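Local coordinates for protein CdnC (Chryseobacterium gregarium DSM 19109, PDB 7MGV) that probably uses ATP to install omega-ester (macrolactone) linkages in a ribosomally made precursor peptide, as an ATP-grasp ligase of graspetide biosynthesis, at residues Ile230-Val241 with Tyr297-Asp308; Leu287-Asp296 with Ala345-Leu353. One frame throughout, in Å; residues are numbered along the deposited sequence.

Contact 1. Residues Ile230-Val241 with Tyr297-Asp308; sequences IEKKKELRITVV and YGAIDMIVSPED. With ADP (adenosine-5'-diphosphate), chain F.
With CG anti to the backbone N (chi1 172°) and the rest of the chain extended, K233 reaches across to D308, its NZ 2.8 Å from both OD1 and OD2, in a salt bridge whose individual N-H bonds are weak. R237 is bent at chi2 (-93°) and chi3, which sets its guanidinium beside D301, NE 3.1 Å from OD2, with the carboxylate over one face. OD2 sits well out of the guanidinium plane, so the pairing is one of charge. R237 NH2 also forms a salt bridge, with a weak hydrogen bond, to E235 OE2, which accepts from ADP O2' at 3.2 Å. Strands 234-241 and 297-304 run antiparallel at 166°, central neighbours in a five-stranded sheet of the ATP-grasp enzyme, and bonds such as I300 N to I238 O fix their register. At the nucleotide end K233 and K234 both face V304 in a classic beta bulge, their two N-H groups sharing V304 O. Replacing K233 by an alanine would remove the ammonium, and the D308 carboxylate is likely to be left without its salt-bridge mate, K234 NZ being 4.2 Å from D308 OD1. One sheet face carries L236, I238, V240, I300, M302 and V304; L236 CD1 meets V304 CG2 at 3.6 Å, and I286 of helix 280-293 covers I238, V240 and I300. On the face of E235 and R237, I303 CD1 lies 3.8 Å from adenine C4, while I230 N donates to adenine N1 over 2.7 Å.

Contact 2. Residues Leu287-Asp296 with Ala345-Leu353; sequences LELLDVYHVD and APRRDNRVL
R348 and H294 run alongside each other in opposite senses, ring and guanidinium planes at 90°, and the arginine's CB lies over one face of the imidazole, 4.0 Å from the ring centroid, as a CH-pi contact. The ring itself is turned so that D349 O lies in its plane at the edge; H294 NE2 donates to it over 2.8 Å, approaching from above the carbonyl plane. From CG to NE the R348 chain is extended, carrying its guanidinium past V295 to the last turn of helix 280-293. There L290 CB sits 3.6 Å above the centre of one face. Around the edge come two carboxylates, each well twisted from the guanidinium: D291, whose plane is 50° away, takes NE on OD1 in the salt bridge and NH2 on the same oxygen in a weak bond, and D296, 59° away, gives OD1 to NH1 at 2.8 Å, met nearly along the C-O bond. The other oxygen, D296 OD2, takes the backbone N of R348 on its syn lone pair at 2.9 Å and also accepts from Y134 OH. A weak bond from NH2 to L287 O adds a helix carbonyl to the arginine's partners, and NH1 donates also to G242 O. H294, at positive phi, is the C-prime residue of a Schellman motif closing the helix, and the segment 345-353, in the loop after helix 332-341, packs at this C-terminal end. One water bridges H294 O and R348 O, another D296 OD1 and P346 O. Two carboxylates and carbonyls thus surround a single buried guanidinium, which is likely to keep its positive charge and, held at every nitrogen, to have little freedom to rotate.

How the contacts relate
Contact 1 and contact 2 have centres 22 Å apart yet meet through one leucine: L290, already part of contact 2, turns its methyls to the sheet, CD1 lying 3.7 Å from V240 CG2 and CD2 3.9 Å from Y297 C. Helix 280-293 thus serves both, and the chain runs from its Schellman end through V295 and D296 directly into strand 297-304. Along the sequence the segments alternate. ADP lies at the opposite end of the strand pair, beside I230, K232, E235 and I303, and so away from contact 2, which joins the C-terminal loop to the helix lying against the sheet.

Contact 1. Residues Ile230-Val241 with Tyr297-Asp308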
loop_
_atom_site.group_PDB
_atom_site.type_symbol
_atom_site.label_atom_id
_atom_site.label_comp_id
_atom_site.label_asym_id
_atom_site.label_seq_id
_atom_site.Cartn_x
_atom_site.Cartn_y
_atom_site.Cartn_z
ATOM N N ILE A 230 14.396 19.101 18.745
ATOM C CA ILE A 230 15.827 19.226 18.501
ATOM C C ILE A 230 16.114 20.672 18.120
ATOM O O ILE A 230 15.561 21.184 17.140
ATOM C CB ILE A 230 16.291 18.263 17.398
ATOM C CG1 ILE A 230 15.695 16.870 17.612
ATOM C CG2 ILE A 230 17.809 18.192 17.355
ATOM C CD1 ILE A 230 16.049 16.249 18.949
ATOM N N GLU A 231 16.962 21.337 18.901
ATOM C CA GLU A 231 17.392 22.684 18.554
ATOM C C GLU A 231 18.199 22.643 17.263
ATOM O O GLU A 231 19.091 21.805 17.104
ATOM C CB GLU A 231 18.220 23.291 19.686
ATOM C CG GLU A 231 17.909 24.755 19.968
ATOM C CD GLU A 231 16.440 24.995 20.262
ATOM O OE1 GLU A 231 16.006 24.714 21.399
ATOM O OE2 GLU A 231 15.718 25.465 19.357
ATOM N N LYS A 232 17.881 23.542 16.337
ATOM C CA LYS A 232 18.460 23.511 14.997
ATOM C C LYS A 232 19.741 24.335 14.968
ATOM O O LYS A 232 19.700 25.564 15.074
ATOM C CB LYS A 232 17.466 24.036 13.964
ATOM C CG LYS A 232 16.275 23.134 13.716
ATOM C CD LYS A 232 15.649 23.427 12.363
ATOM C CE LYS A 232 14.139 23.268 12.407
ATOM N NZ LYS A 232 13.446 24.317 11.609
ATOM N N LYS A 233 20.879 23.657 14.824
ATOM C CA LYS A 233 22.089 24.333 14.374
ATOM C C LYS A 233 22.215 24.259 12.860
ATOM O O LYS A 233 22.595 25.245 12.217
ATOM C CB LYS A 233 23.331 23.729 15.036
ATOM C CG LYS A 233 24.639 24.258 14.463
ATOM C CD LYS A 233 25.845 23.492 14.980
ATOM C CE LYS A 233 27.131 24.037 14.376
ATOM N NZ LYS A 233 28.345 23.414 14.969
ATOM N N LYS A 234 21.891 23.105 12.279
ATOM C CA LYS A 234 21.792 22.960 10.834
ATOM C C LYS A 234 20.546 22.154 10.493
ATOM O O LYS A 234 20.091 21.322 11.280
ATOM C CB LYS A 234 23.020 22.265 10.228
ATOM C CG LYS A 234 24.325 23.032 10.341
ATOM C CD LYS A 234 25.338 22.499 9.334
ATOM C CE LYS A 234 26.751 22.954 9.657
ATOM N NZ LYS A 234 27.344 22.151 10.760
ATOM N N GLU A 235 20.008 22.399 9.303
ATOM C CA GLU A 235 18.961 21.566 8.732
ATOM C C GLU A 235 19.480 20.954 7.439
ATOM O O GLU A 235 20.107 21.646 6.632
ATOM C CB GLU A 235 17.683 22.368 8.470
ATOM C CG GLU A 235 16.491 21.512 8.069
ATOM C CD GLU A 235 15.174 22.251 8.192
ATOM O OE1 GLU A 235 15.201 23.483 8.397
ATOM O OE2 GLU A 235 14.112 21.602 8.084
ATOM N N LEU A 236 19.222 19.660 7.241
ATOM C CA LEU A 236 19.820 18.909 6.144
ATOM C C LEU A 236 18.749 18.226 5.309
ATOM O O LEU A 236 17.843 17.586 5.855
ATOM C CB LEU A 236 20.798 17.851 6.664
ATOM C CG LEU A 236 22.013 18.296 7.477
ATOM C CD1 LEU A 236 22.757 17.082 8.005
ATOM C CD2 LEU A 236 22.930 19.154 6.635
ATOM N N ARG A 237 18.877 18.349 3.989
ATOM C CA ARG A 237 18.128 17.552 3.026
ATOM C C ARG A 237 19.121 16.726 2.222
ATOM O O ARG A 237 20.046 17.279 1.618
ATOM C CB ARG A 237 17.301 18.429 2.081
ATOM C CG ARG A 237 16.363 19.399 2.770
ATOM C CD ARG A 237 14.978 18.805 2.948
ATOM N NE ARG A 237 14.330 19.291 4.163
ATOM C CZ ARG A 237 13.247 20.061 4.178
ATOM N NH1 ARG A 237 12.680 20.437 3.039
ATOM N NH2 ARG A 237 12.727 20.456 5.333
ATOM N N ILE A 238 18.932 15.411 2.205
ATOM C CA ILE A 238 19.845 14.504 1.519
ATOM C C ILE A 238 19.055 13.756 0.456
ATOM O O ILE A 238 18.164 12.960 0.777
ATOM C CB ILE A 238 20.527 13.531 2.489
ATOM C CG1 ILE A 238 21.241 14.304 3.598
ATOM C CG2 ILE A 238 21.505 12.646 1.743
ATOM C CD1 ILE A 238 21.606 13.459 4.798
ATOM N N THR A 239 19.374 14.014 -0.808
ATOM C CA THR A 239 18.795 13.289 -1.932
ATOM C C THR A 239 19.749 12.170 -2.330
ATOM O O THR A 239 20.924 12.421 -2.616
ATOM C CB THR A 239 18.530 14.220 -3.115
ATOM O OG1 THR A 239 17.927 15.433 -2.648
ATOM C CG2 THR A 239 17.602 13.553 -4.119
ATOM N N VAL A 240 19.246 10.942 -2.344
ATOM C CA VAL A 240 20.034 9.768 -2.689
ATOM C C VAL A 240 19.448 9.167 -3.954
ATOM O O VAL A 240 18.262 8.810 -3.986
ATOM C CB VAL A 240 20.053 8.734 -1.554
ATOM C CG1 VAL A 240 21.150 7.709 -1.794
ATOM C CG2 VAL A 240 20.242 9.429 -0.223
ATOM N N VAL A 241 20.277 9.066 -4.992
ATOM C CA VAL A 241 19.926 8.413 -6.250
ATOM C C VAL A 241 20.908 7.261 -6.418
ATOM O O VAL A 241 22.070 7.472 -6.791
ATOM C CB VAL A 241 19.983 9.373 -7.443
ATOM C CG1 VAL A 241 19.492 8.676 -8.705
ATOM C CG2 VAL A 241 19.166 10.627 -7.161
ATOM N N TYR A 297 15.936 5.525 -4.625
ATOM C CA TYR A 297 15.722 6.956 -4.466
ATOM C C TYR A 297 15.262 7.243 -3.048
ATOM O O TYR A 297 14.476 6.484 -2.476
ATOM C CB TYR A 297 14.691 7.510 -5.456
ATOM C CG TYR A 297 14.455 8.992 -5.268
ATOM C CD1 TYR A 297 15.374 9.923 -5.732
ATOM C CD2 TYR A 297 13.328 9.458 -4.603
ATOM C CE1 TYR A 297 15.171 11.278 -5.553
ATOM C CE2 TYR A 297 13.118 10.810 -4.417
ATOM C CZ TYR A 297 14.041 11.716 -4.896
ATOM O OH TYR A 297 13.832 13.063 -4.715
ATOM N N GLY A 298 15.753 8.344 -2.490
ATOM C CA GLY A 298 15.353 8.739 -1.153
ATOM C C GLY A 298 15.582 10.212 -0.914
ATOM O O GLY A 298 16.526 10.803 -1.444
ATOM N N ALA A 299 14.704 10.808 -0.110
ATOM C CA ALA A 299 14.849 12.188 0.346
ATOM C C ALA A 299 14.790 12.182 1.868
ATOM O O ALA A 299 13.708 12.048 2.451
ATOM C CB ALA A 299 13.768 13.089 -0.248
ATOM N N ILE A 300 15.948 12.326 2.507
ATOM C CA ILE A 300 16.079 12.221 3.955
ATOM C C ILE A 300 16.165 13.616 4.555
ATOM O O ILE A 300 16.847 14.498 4.016
ATOM C CB ILE A 300 17.313 11.378 4.336
ATOM C CG1 ILE A 300 17.143 9.931 3.867
ATOM C CG2 ILE A 300 17.562 11.420 5.839
ATOM C CD1 ILE A 300 17.815 9.628 2.547
ATOM N N ASP A 301 15.470 13.818 5.672
ATOM C CA ASP A 301 15.536 15.054 6.439
ATOM C C ASP A 301 16.327 14.813 7.718
ATOM O O ASP A 301 16.121 13.804 8.404
ATOM C CB ASP A 301 14.134 15.569 6.772
ATOM C CG ASP A 301 13.357 15.981 5.536
ATOM O OD1 ASP A 301 12.110 16.024 5.599
ATOM O OD2 ASP A 301 13.996 16.256 4.501
ATOM N N MET A 302 17.232 15.736 8.037
ATOM C CA MET A 302 18.036 15.616 9.244
ATOM C C MET A 302 18.153 16.972 9.924
ATOM O O MET A 302 18.017 18.025 9.298
ATOM C CB MET A 302 19.435 15.052 8.945
ATOM C CG MET A 302 19.435 13.640 8.377
ATOM S SD MET A 302 21.048 12.838 8.490
ATOM C CE MET A 302 21.038 12.288 10.194
ATOM N N ILE A 303 18.417 16.927 11.227
ATOM C CA ILE A 303 18.667 18.123 12.023
ATOM C C ILE A 303 19.979 17.935 12.771
ATOM O O ILE A 303 20.186 16.902 13.414
ATOM C CB ILE A 303 17.519 18.412 13.011
ATOM C CG1 ILE A 303 16.208 18.647 12.260
ATOM C CG2 ILE A 303 17.855 19.616 13.881
ATOM C CD1 ILE A 303 15.009 18.828 13.170
ATOM N N VAL A 304 20.864 18.923 12.681
ATOM C CA VAL A 304 22.110 18.925 13.436
ATOM C C VAL A 304 21.938 19.876 14.609
ATOM O O VAL A 304 21.728 21.081 14.418
ATOM C CB VAL A 304 23.303 19.328 12.559
ATOM C CG1 VAL A 304 24.602 19.201 13.347
ATOM C CG2 VAL A 304 23.352 18.469 11.308
ATOM N N SER A 305 22.023 19.326 15.821
ATOM C CA SER A 305 21.802 20.072 17.048
ATOM C C SER A 305 23.005 20.965 17.350
ATOM O O SER A 305 24.036 20.878 16.679
ATOM C CB SER A 305 21.539 19.100 18.198
ATOM O OG SER A 305 22.755 18.597 18.722
ATOM N N PRO A 306 22.896 21.856 18.344
ATOM C CA PRO A 306 24.076 22.642 18.739
ATOM C C PRO A 306 25.256 21.791 19.175
ATOM O O PRO A 306 26.408 22.212 19.006
ATOM C CB PRO A 306 23.548 23.508 19.892
ATOM C CG PRO A 306 22.101 23.652 19.608
ATOM C CD PRO A 306 21.671 22.344 19.007
ATOM N N GLU A 307 25.009 20.604 19.727
ATOM C CA GLU A 307 26.079 19.687 20.097
ATOM C C GLU A 307 26.611 18.893 18.910
ATOM O O GLU A 307 27.349 17.923 19.114
ATOM C CB GLU A 307 25.599 18.732 21.194
ATOM C CG GLU A 307 25.186 19.423 22.486
ATOM C CD GLU A 307 23.734 19.864 22.480
ATOM O OE1 GLU A 307 23.103 19.835 21.403
ATOM O OE2 GLU A 307 23.223 20.241 23.556
ATOM N N ASP A 308 26.238 19.281 17.689
ATOM C CA ASP A 308 26.787 18.719 16.454
ATOM C C ASP A 308 26.509 17.224 16.318
ATOM O O ASP A 308 27.301 16.487 15.726
ATOM C CB ASP A 308 28.289 18.994 16.338
ATOM C CG ASP A 308 28.587 20.363 15.753
ATOM O OD1 ASP A 308 28.162 20.632 14.609
ATOM O OD2 ASP A 308 29.244 21.173 16.439
HETATM P PB ADP F . 7.207 22.140 5.866
HETATM O O1B ADP F . 7.850 20.787 6.054
HETATM O O2B ADP F . 6.058 22.147 4.887
HETATM O O3B ADP F . 8.190 23.277 5.710
HETATM P PA ADP F . 6.175 21.197 8.270
HETATM O O1A ADP F . 5.679 20.018 7.466
HETATM O O2A ADP F . 5.391 21.712 9.453
HETATM O O3A ADP F . 6.518 22.426 7.291
HETATM O "O5'" ADP F . 7.665 20.858 8.760
HETATM C "C5'" ADP F . 7.913 20.295 10.038
HETATM C "C4'" ADP F . 9.096 21.048 10.629
HETATM O "O4'" ADP F . 9.275 20.672 11.993
HETATM C "C3'" ADP F . 10.388 20.751 9.885
HETATM O "O3'" ADP F . 10.888 21.951 9.289
HETATM C "C2'" ADP F . 11.361 20.261 10.936
HETATM O "O2'" ADP F . 12.575 21.011 10.872
HETATM C "C1'" ADP F . 10.662 20.488 12.266
HETATM N N9 ADP F . 10.834 19.306 13.138
HETATM C C8 ADP F . 10.401 18.058 12.875
HETATM N N7 ADP F . 10.726 17.210 13.882
HETATM C C5 ADP F . 11.385 17.926 14.813
HETATM C C6 ADP F . 12.008 17.652 16.127
HETATM N N6 ADP F . 11.992 16.407 16.661
HETATM N N1 ADP F . 12.593 18.688 16.770
HETATM C C2 ADP F . 12.616 19.931 16.252
HETATM N N3 ADP F . 12.071 20.252 15.066
HETATM C C4 ADP F . 11.456 19.308 14.315
#

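Contact 2. Residues Leu287-Asp296 with Ala345-Leu353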
loop_
_atom_site.group_PDB
_atom_site.type_symbol
_atom_site.label_atom_id
_atom_site.label_comp_id
_atom_site.label_asym_id
_atom_site.label_seq_id
_atom_site.Cartn_x
_atom_site.Cartn_y
_atom_site.Cartn_z
ATOM N N LEU A 287 23.265 5.393 3.026
ATOM C CA LEU A 287 23.303 4.338 2.019
ATOM C C LEU A 287 22.796 3.020 2.593
ATOM O O LEU A 287 22.110 2.257 1.903
ATOM C CB LEU A 287 24.721 4.184 1.472
ATOM C CG LEU A 287 25.215 5.334 0.591
ATOM C CD1 LEU A 287 26.711 5.227 0.350
ATOM C CD2 LEU A 287 24.458 5.364 -0.728
ATOM N N GLU A 288 23.101 2.746 3.863
ATOM C CA GLU A 288 22.598 1.531 4.494
ATOM C C GLU A 288 21.086 1.570 4.675
ATOM O O GLU A 288 20.428 0.530 4.582
ATOM C CB GLU A 288 23.285 1.314 5.841
ATOM C CG GLU A 288 22.943 -0.010 6.496
ATOM C CD GLU A 288 23.850 -0.328 7.666
ATOM O OE1 GLU A 288 23.536 -1.269 8.424
ATOM O OE2 GLU A 288 24.876 0.366 7.827
ATOM N N LEU A 289 20.518 2.747 4.948
ATOM C CA LEU A 289 19.066 2.870 5.033
ATOM C C LEU A 289 18.420 2.536 3.695
ATOM O O LEU A 289 17.455 1.758 3.626
ATOM C CB LEU A 289 18.691 4.282 5.482
ATOM C CG LEU A 289 17.207 4.651 5.527
ATOM C CD1 LEU A 289 16.487 3.875 6.618
ATOM C CD2 LEU A 289 17.040 6.148 5.732
ATOM N N LEU A 290 18.957 3.107 2.614
ATOM C CA LEU A 290 18.433 2.767 1.293
ATOM C C LEU A 290 18.650 1.292 0.966
ATOM O O LEU A 290 17.843 0.692 0.246
ATOM C CB LEU A 290 19.063 3.654 0.220
ATOM C CG LEU A 290 18.346 4.993 0.037
ATOM C CD1 LEU A 290 19.041 6.093 0.831
ATOM C CD2 LEU A 290 18.238 5.363 -1.432
ATOM N N ASP A 291 19.725 0.693 1.485
ATOM C CA ASP A 291 19.953 -0.734 1.282
ATOM C C ASP A 291 18.907 -1.569 2.008
ATOM O O ASP A 291 18.400 -2.556 1.462
ATOM C CB ASP A 291 21.355 -1.115 1.758
ATOM C CG ASP A 291 22.443 -0.649 0.810
ATOM O OD1 ASP A 291 22.114 -0.237 -0.323
ATOM O OD2 ASP A 291 23.629 -0.692 1.201
ATOM N N VAL A 292 18.587 -1.195 3.248
ATOM C CA VAL A 292 17.585 -1.924 4.020
ATOM C C VAL A 292 16.231 -1.846 3.333
ATOM O O VAL A 292 15.505 -2.845 3.241
ATOM C CB VAL A 292 17.520 -1.387 5.463
ATOM C CG1 VAL A 292 16.290 -1.926 6.177
ATOM C CG2 VAL A 292 18.785 -1.753 6.226
ATOM N N TYR A 293 15.869 -0.663 2.831
ATOM C CA TYR A 293 14.601 -0.543 2.119
ATOM C C TYR A 293 14.649 -1.147 0.720
ATOM O O TYR A 293 13.591 -1.461 0.162
ATOM C CB TYR A 293 14.179 0.925 2.032
ATOM C CG TYR A 293 13.416 1.399 3.244
ATOM C CD1 TYR A 293 12.130 0.940 3.503
ATOM C CD2 TYR A 293 13.981 2.301 4.136
ATOM C CE1 TYR A 293 11.428 1.370 4.610
ATOM C CE2 TYR A 293 13.286 2.737 5.247
ATOM C CZ TYR A 293 12.011 2.268 5.480
ATOM O OH TYR A 293 11.314 2.698 6.584
ATOM N N HIS A 294 15.845 -1.327 0.155
ATOM C CA HIS A 294 16.022 -1.807 -1.218
ATOM C C HIS A 294 15.300 -0.902 -2.217
ATOM O O HIS A 294 14.559 -1.360 -3.088
ATOM C CB HIS A 294 15.573 -3.264 -1.369
ATOM C CG HIS A 294 16.228 -3.977 -2.511
ATOM N ND1 HIS A 294 17.583 -4.223 -2.555
ATOM C CD2 HIS A 294 15.715 -4.489 -3.656
ATOM C CE1 HIS A 294 17.877 -4.860 -3.675
ATOM N NE2 HIS A 294 16.761 -5.034 -4.361
ATOM N N VAL A 295 15.523 0.402 -2.073
ATOM C CA VAL A 295 15.054 1.397 -3.026
ATOM C C VAL A 295 16.260 2.196 -3.496
ATOM O O VAL A 295 17.289 2.272 -2.820
ATOM C CB VAL A 295 13.982 2.331 -2.429
ATOM C CG1 VAL A 295 12.817 1.523 -1.910
ATOM C CG2 VAL A 295 14.578 3.189 -1.323
ATOM N N ASP A 296 16.125 2.798 -4.676
ATOM C CA ASP A 296 17.220 3.543 -5.282
ATOM C C ASP A 296 16.984 5.046 -5.292
ATOM O O ASP A 296 17.761 5.780 -5.911
ATOM C CB ASP A 296 17.478 3.041 -6.701
ATOM C CG ASP A 296 18.467 1.892 -6.738
ATOM O OD1 ASP A 296 19.293 1.794 -5.807
ATOM O OD2 ASP A 296 18.419 1.091 -7.695
ATOM N N ALA A 345 24.485 3.159 -13.962
ATOM C CA ALA A 345 24.882 3.451 -12.593
ATOM C C ALA A 345 24.542 2.254 -11.741
ATOM O O ALA A 345 23.603 1.507 -12.068
ATOM C CB ALA A 345 24.177 4.711 -12.066
ATOM N N PRO A 346 25.269 2.000 -10.652
ATOM C CA PRO A 346 24.968 0.853 -9.798
ATOM C C PRO A 346 23.553 0.937 -9.236
ATOM O O PRO A 346 23.110 1.991 -8.774
ATOM C CB PRO A 346 26.020 0.935 -8.690
ATOM C CG PRO A 346 27.125 1.753 -9.273
ATOM C CD PRO A 346 26.465 2.738 -10.186
ATOM N N ARG A 347 22.847 -0.188 -9.281
ATOM C CA ARG A 347 21.462 -0.258 -8.848
ATOM C C ARG A 347 21.301 -1.271 -7.725
ATOM O O ARG A 347 22.097 -2.203 -7.574
ATOM C CB ARG A 347 20.529 -0.659 -9.996
ATOM C CG ARG A 347 20.747 0.078 -11.292
ATOM C CD ARG A 347 19.870 -0.519 -12.374
ATOM N NE ARG A 347 19.379 0.501 -13.288
ATOM C CZ ARG A 347 18.589 0.256 -14.327
ATOM N NH1 ARG A 347 18.195 -0.983 -14.590
ATOM N NH2 ARG A 347 18.198 1.256 -15.101
ATOM N N ARG A 348 20.246 -1.072 -6.938
ATOM C CA ARG A 348 19.706 -2.124 -6.079
ATOM C C ARG A 348 18.654 -2.839 -6.914
ATOM O O ARG A 348 17.494 -2.431 -6.976
ATOM C CB ARG A 348 19.136 -1.546 -4.791
ATOM C CG ARG A 348 20.184 -0.919 -3.886
ATOM C CD ARG A 348 19.553 -0.011 -2.848
ATOM N NE ARG A 348 20.557 0.679 -2.045
ATOM C CZ ARG A 348 21.039 1.885 -2.327
ATOM N NH1 ARG A 348 20.608 2.541 -3.395
ATOM N NH2 ARG A 348 21.953 2.437 -1.538
ATOM N N ASP A 349 19.079 -3.911 -7.582
ATOM C CA ASP A 349 18.237 -4.586 -8.561
ATOM C C ASP A 349 16.961 -5.105 -7.912
ATOM O O ASP A 349 17.011 -5.895 -6.965
ATOM C CB ASP A 349 19.013 -5.733 -9.208
ATOM C CG ASP A 349 18.344 -6.257 -10.462
ATOM O OD1 ASP A 349 18.036 -5.442 -11.356
ATOM O OD2 ASP A 349 18.129 -7.483 -10.555
ATOM N N ASN A 350 15.815 -4.657 -8.428
ATOM C CA ASN A 350 14.512 -5.049 -7.901
ATOM C C ASN A 350 13.623 -5.668 -8.973
ATOM O O ASN A 350 12.395 -5.628 -8.855
ATOM C CB ASN A 350 13.812 -3.853 -7.250
ATOM C CG ASN A 350 13.583 -2.702 -8.219
ATOM O OD1 ASN A 350 13.811 -2.826 -9.423
ATOM N ND2 ASN A 350 13.127 -1.571 -7.691
ATOM N N ARG A 351 14.218 -6.230 -10.023
ATOM C CA ARG A 351 13.428 -6.884 -11.056
ATOM C C ARG A 351 12.693 -8.083 -10.474
ATOM O O ARG A 351 13.238 -8.832 -9.659
ATOM C CB ARG A 351 14.323 -7.327 -12.214
ATOM C CG ARG A 351 14.921 -6.180 -13.012
ATOM C CD ARG A 351 15.951 -6.685 -14.006
ATOM N NE ARG A 351 17.030 -7.412 -13.345
ATOM C CZ ARG A 351 18.008 -8.046 -13.985
ATOM N NH1 ARG A 351 18.046 -8.043 -15.311
ATOM N NH2 ARG A 351 18.948 -8.682 -13.300
ATOM N N VAL A 352 11.442 -8.257 -10.891
ATOM C CA VAL A 352 10.636 -9.389 -10.448
ATOM C C VAL A 352 11.032 -10.583 -11.311
ATOM O O VAL A 352 10.568 -10.724 -12.445
ATOM C CB VAL A 352 9.137 -9.100 -10.535
ATOM C CG1 VAL A 352 8.337 -10.306 -10.062
ATOM C CG2 VAL A 352 8.788 -7.867 -9.716
ATOM N N LEU A 353 11.909 -11.429 -10.780
ATOM C CA LEU A 353 12.292 -12.683 -11.424
ATOM C C LEU A 353 12.977 -12.446 -12.765
ATOM O O LEU A 353 14.175 -12.167 -12.817
ATOM C CB LEU A 353 11.064 -13.572 -11.607
ATOM C CG LEU A 353 11.288 -15.075 -11.693
ATOM C CD1 LEU A 353 12.358 -15.486 -10.716
ATOM C CD2 LEU A 353 9.997 -15.794 -11.380
HETATM O O HOH W 1 15.252 -0.958 -5.680
HETATM O O HOH W 2 22.289 1.767 -5.920
#